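Local coordinates for protein fumarylacetoacetate hydrolase (Burkholderia xenovorans, PDB 5TI1) that probably hydrolyses fumarylacetoacetate to fumarate and acetoacetate, the last step of phenylalanine and tyrosine breakdown, with bound magnesium, at residues L326-R331 and D415-A420; A283-P288 and G433-E438. One frame throughout, in Å; residues are numbered along the deposited sequence.

In the fold
Both contacts lie within the C-terminal FAA hydrolase family region, their centres about 10 Å apart. Interaction 1 pairs two strands of one sheet; interaction 2 sets the next strand of that sheet, 433-438, against segment 283-288 of a second sheet. Strands 416-424 and 429-440 follow each other in the chain and are neighbours in the sheet: Leu417 N lies 2.8 Å from Gly437 O, and Leu419 O lies 2.9 Å from Cys435 N, both probable hydrogen bonds. The side chain of Leu419 comes about 10 Å from the magnesium ion, which Asp153, Glu226, Glu228 and Asp260 bind, whereas interaction 2 itself supplies two sodium ligands, Ala283 and Thr284.

Interaction 1 of 2, residues L326-R331 and D415-A420; sequences LEVTLR and DELTLA
Six backbone hydrogen bonds join 326-331 to 415-420, two at each of the pairs Glu327-Ala420, Thr329-Thr418 and Arg331-Glu416. Five have the donor in the carbonyl plane; in the sixth, Glu416 N sits 29° above the plane of the Arg331 carbonyl. On the buried face the leucines lie side by side, Leu330 CD1 3.8 Å from Leu417 CD1, while Val328 CG2 touches Leu419 CD1 at 3.9 Å. Leu330 CD2 also meets the carboxylate of Asp415, whose OD2 is held by Arg408. Across the other face Arg331, bent at chi3 (60°), brings NH2 to 2.8 Å from Glu416 OE1, a salt bridge whose hydrogen bond is weak, bent to 126° at the hydrogen, with the guanidinium and carboxylate planes nearly perpendicular. On the same face a water bonds to both Thr329 OG1 and Thr418 OG1, and donates to Glu416 O at 2.8 Å. Further out, Ile225 and Leu227 of strand 223-233 cover Val328, Leu417 and Leu419, while Ile341 of strand 339-345 touches Val328 and Leu330. Such alternation of hydrogen-bonded and non-hydrogen-bonded pairs defines an antiparallel beta pairing, here within a mixed sheet packed against the strand that carries Glu226 and Glu228.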
# COMPACT_ATOMS: atom_id res chain seq x y z
N LEU B 326 -11.44 17.22 18.45
CA LEU B 326 -11.77 15.82 18.16
C LEU B 326 -12.43 15.17 19.37
O LEU B 326 -12.06 15.46 20.52
CB LEU B 326 -10.50 15.04 17.77
CG LEU B 326 -9.71 15.57 16.58
CD1 LEU B 326 -8.33 14.94 16.56
CD2 LEU B 326 -10.42 15.33 15.27
N GLU B 327 -13.39 14.29 19.11
CA GLU B 327 -14.11 13.56 20.15
C GLU B 327 -14.38 12.14 19.68
O GLU B 327 -14.49 11.87 18.49
CB GLU B 327 -15.45 14.23 20.53
CG GLU B 327 -15.32 15.67 21.00
CD GLU B 327 -16.60 16.20 21.65
OE1 GLU B 327 -17.58 15.44 21.73
OE2 GLU B 327 -16.60 17.37 22.08
N VAL B 328 -14.48 11.23 20.64
CA VAL B 328 -14.84 9.85 20.35
C VAL B 328 -15.94 9.46 21.32
O VAL B 328 -15.88 9.78 22.51
CB VAL B 328 -13.62 8.90 20.48
CG1 VAL B 328 -14.04 7.44 20.27
CG2 VAL B 328 -12.51 9.31 19.47
N THR B 329 -16.97 8.80 20.80
CA THR B 329 -18.00 8.22 21.65
C THR B 329 -18.00 6.71 21.45
O THR B 329 -17.60 6.19 20.39
CB THR B 329 -19.39 8.81 21.37
OG1 THR B 329 -19.83 8.45 20.06
CG2 THR B 329 -19.36 10.34 21.50
N LEU B 330 -18.43 6.01 22.50
CA LEU B 330 -18.57 4.56 22.48
C LEU B 330 -19.99 4.25 22.93
O LEU B 330 -20.43 4.76 23.97
CB LEU B 330 -17.54 3.89 23.40
CG LEU B 330 -17.37 2.36 23.33
CD1 LEU B 330 -15.99 1.96 23.83
CD2 LEU B 330 -18.44 1.61 24.12
N ARG B 331 -20.70 3.44 22.16
CA ARG B 331 -22.05 3.06 22.55
C ARG B 331 -22.18 1.55 22.62
O ARG B 331 -22.09 0.87 21.58
CB ARG B 331 -23.09 3.64 21.59
CG ARG B 331 -24.51 3.29 22.00
CD ARG B 331 -25.55 4.18 21.34
NE ARG B 331 -25.49 4.08 19.89
CZ ARG B 331 -25.95 3.04 19.20
NH1 ARG B 331 -26.49 2.01 19.83
NH2 ARG B 331 -25.86 3.04 17.87
N ASP B 415 -20.23 -2.97 20.36
CA ASP B 415 -19.90 -1.56 20.61
C ASP B 415 -19.77 -0.80 19.29
O ASP B 415 -19.13 -1.28 18.34
CB ASP B 415 -18.57 -1.42 21.36
CG ASP B 415 -18.63 -1.89 22.79
OD1 ASP B 415 -19.71 -2.27 23.30
OD2 ASP B 415 -17.55 -1.85 23.43
N GLU B 416 -20.35 0.39 19.23
CA GLU B 416 -20.15 1.29 18.10
C GLU B 416 -19.22 2.42 18.53
O GLU B 416 -19.45 3.08 19.54
CB GLU B 416 -21.48 1.85 17.58
CG GLU B 416 -21.32 2.81 16.39
CD GLU B 416 -22.65 3.30 15.81
OE1 GLU B 416 -23.48 3.86 16.57
OE2 GLU B 416 -22.85 3.13 14.59
N LEU B 417 -18.15 2.63 17.75
CA LEU B 417 -17.16 3.65 18.05
C LEU B 417 -17.29 4.76 17.01
O LEU B 417 -17.24 4.48 15.81
CB LEU B 417 -15.74 3.06 18.03
CG LEU B 417 -15.26 2.37 19.32
CD1 LEU B 417 -15.01 3.41 20.41
CD2 LEU B 417 -16.20 1.27 19.82
N THR B 418 -17.48 6.00 17.48
CA THR B 418 -17.73 7.12 16.58
C THR B 418 -16.72 8.24 16.84
O THR B 418 -16.72 8.84 17.92
CB THR B 418 -19.15 7.65 16.73
OG1 THR B 418 -20.09 6.58 16.55
CG2 THR B 418 -19.42 8.71 15.68
N LEU B 419 -15.91 8.54 15.83
CA LEU B 419 -15.04 9.72 15.84
C LEU B 419 -15.78 10.91 15.25
O LEU B 419 -16.50 10.77 14.25
CB LEU B 419 -13.77 9.46 15.02
CG LEU B 419 -12.54 8.78 15.62
CD1 LEU B 419 -12.88 7.42 16.10
CD2 LEU B 419 -11.42 8.69 14.57
N ALA B 420 -15.57 12.08 15.85
CA ALA B 420 -16.17 13.31 15.35
C ALA B 420 -15.16 14.44 15.51
O ALA B 420 -14.29 14.39 16.38
CB ALA B 420 -17.46 13.66 16.09
O HOH W 1 -20.43 5.70 19.22

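Interaction 2 of 2, residues A283-P288 and G433-E438; sequences ATTISP and GVCAGE. With NA (sodium ion), chain L.
Sheet-on-sheet packing brings 283-288 and 433-438 together: the first lies on strand 284-292 of one mixed sheet, the second on strand 429-440 of another. The short strand axes approach to 6.4 Å at 150° between their N-to-C directions, and side chains rather than direct backbone bonds fill the interface. Cys435 contributes most to it. Its CB rests 3.7 Å from Ser287 N and also faces Ser287 CB. With SG anti to the backbone N (chi1 165°), the thiol then reaches along the opposing strand, where SG lies 3.4 Å from Thr285 O and 3.6 Å from Thr285 CG2. Leu257 of the neighbouring strand 252-263 and Leu419 of strand 416-424 also touch the Cys435 side chain, so the cysteine is embedded between the two sheets.

Thr285 answers with two different branches. Its CG2, anti to the backbone N, turns to the sulfur and to Ala436 O, whereas OG1, beside that N, donates to a water that in turn donates to Ala436 O; Trp261 NE1 is a second partner of this hydroxyl. The water thus supplies a polar connection across an interface where the two segments make no direct hydrogen bond. At the far end Ser287 CB lies 3.4 Å from Val434 O, and Pro288 CD packs against the same oxygen, while Ser287 OG is taken up by the backbone N of Leu257 on its own sheet.

At the start of 283-288 the chain reaches the sodium ion. Asp260, Trp261 and Lys280 complete the site next to the magnesium centre, and the segment itself gives one main-chain and one side-chain oxygen: Ala283 O binds the sodium at 2.4 Å, and Thr284 OG1 binds it at a longer 2.9 Å.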
# COMPACT_ATOMS: atom_id res chain seq x y z
N ALA B 283 -8.88 -3.64 9.24
CA ALA B 283 -9.84 -2.55 9.05
C ALA B 283 -9.23 -1.21 9.42
O ALA B 283 -8.57 -1.09 10.45
CB ALA B 283 -11.11 -2.76 9.89
N THR B 284 -9.46 -0.20 8.59
CA THR B 284 -9.19 1.19 8.93
C THR B 284 -10.36 1.99 8.39
O THR B 284 -10.74 1.80 7.23
CB THR B 284 -7.86 1.67 8.33
OG1 THR B 284 -6.78 0.88 8.85
CG2 THR B 284 -7.63 3.13 8.67
N THR B 285 -10.97 2.83 9.23
CA THR B 285 -12.17 3.57 8.83
C THR B 285 -11.83 5.04 8.65
O THR B 285 -11.11 5.63 9.46
CB THR B 285 -13.29 3.39 9.87
OG1 THR B 285 -13.58 2.00 10.04
CG2 THR B 285 -14.57 4.09 9.43
N ILE B 286 -12.35 5.65 7.58
CA ILE B 286 -12.27 7.10 7.45
C ILE B 286 -13.67 7.69 7.28
O ILE B 286 -14.60 7.03 6.81
CB ILE B 286 -11.34 7.56 6.30
CG1 ILE B 286 -11.84 7.06 4.93
CG2 ILE B 286 -9.91 7.12 6.56
CD1 ILE B 286 -11.04 7.66 3.75
N SER B 287 -13.80 8.95 7.69
CA SER B 287 -15.00 9.71 7.44
C SER B 287 -15.14 9.98 5.94
O SER B 287 -14.15 9.94 5.19
CB SER B 287 -14.97 11.02 8.22
OG SER B 287 -13.82 11.78 7.88
N PRO B 288 -16.36 10.25 5.46
CA PRO B 288 -16.57 10.35 4.01
C PRO B 288 -16.30 11.72 3.39
O PRO B 288 -16.12 11.79 2.18
CB PRO B 288 -18.05 9.95 3.85
CG PRO B 288 -18.68 10.36 5.15
CD PRO B 288 -17.63 10.16 6.21
N GLY B 433 -17.92 15.76 10.07
CA GLY B 433 -18.84 14.64 10.08
C GLY B 433 -18.38 13.57 11.06
O GLY B 433 -17.74 13.86 12.08
N VAL B 434 -18.69 12.31 10.75
CA VAL B 434 -18.38 11.24 11.67
C VAL B 434 -17.67 10.10 10.95
O VAL B 434 -17.84 9.88 9.75
CB VAL B 434 -19.62 10.70 12.42
CG1 VAL B 434 -20.27 11.80 13.27
CG2 VAL B 434 -20.62 10.06 11.46
N CYS B 435 -16.87 9.38 11.72
CA CYS B 435 -16.13 8.21 11.30
C CYS B 435 -16.52 7.09 12.27
O CYS B 435 -15.92 6.96 13.34
CB CYS B 435 -14.63 8.52 11.32
SG CYS B 435 -13.59 7.09 11.23
N ALA B 436 -17.52 6.29 11.90
CA ALA B 436 -18.12 5.30 12.79
C ALA B 436 -17.95 3.86 12.31
O ALA B 436 -17.93 3.58 11.11
CB ALA B 436 -19.63 5.56 12.98
N GLY B 437 -17.87 2.94 13.26
CA GLY B 437 -17.92 1.53 12.96
C GLY B 437 -18.42 0.77 14.16
O GLY B 437 -18.18 1.17 15.31
N GLU B 438 -19.10 -0.34 13.91
CA GLU B 438 -19.64 -1.19 14.96
C GLU B 438 -19.04 -2.58 14.83
O GLU B 438 -18.90 -3.11 13.72
CB GLU B 438 -21.17 -1.21 14.89
CG GLU B 438 -21.84 -2.01 16.00
CD GLU B 438 -23.34 -1.71 16.11
OE1 GLU B 438 -24.14 -2.63 15.91
OE2 GLU B 438 -23.69 -0.55 16.39
NA NA L . -6.41 -0.55 11.32
O HOH W 2 -16.26 1.53 9.94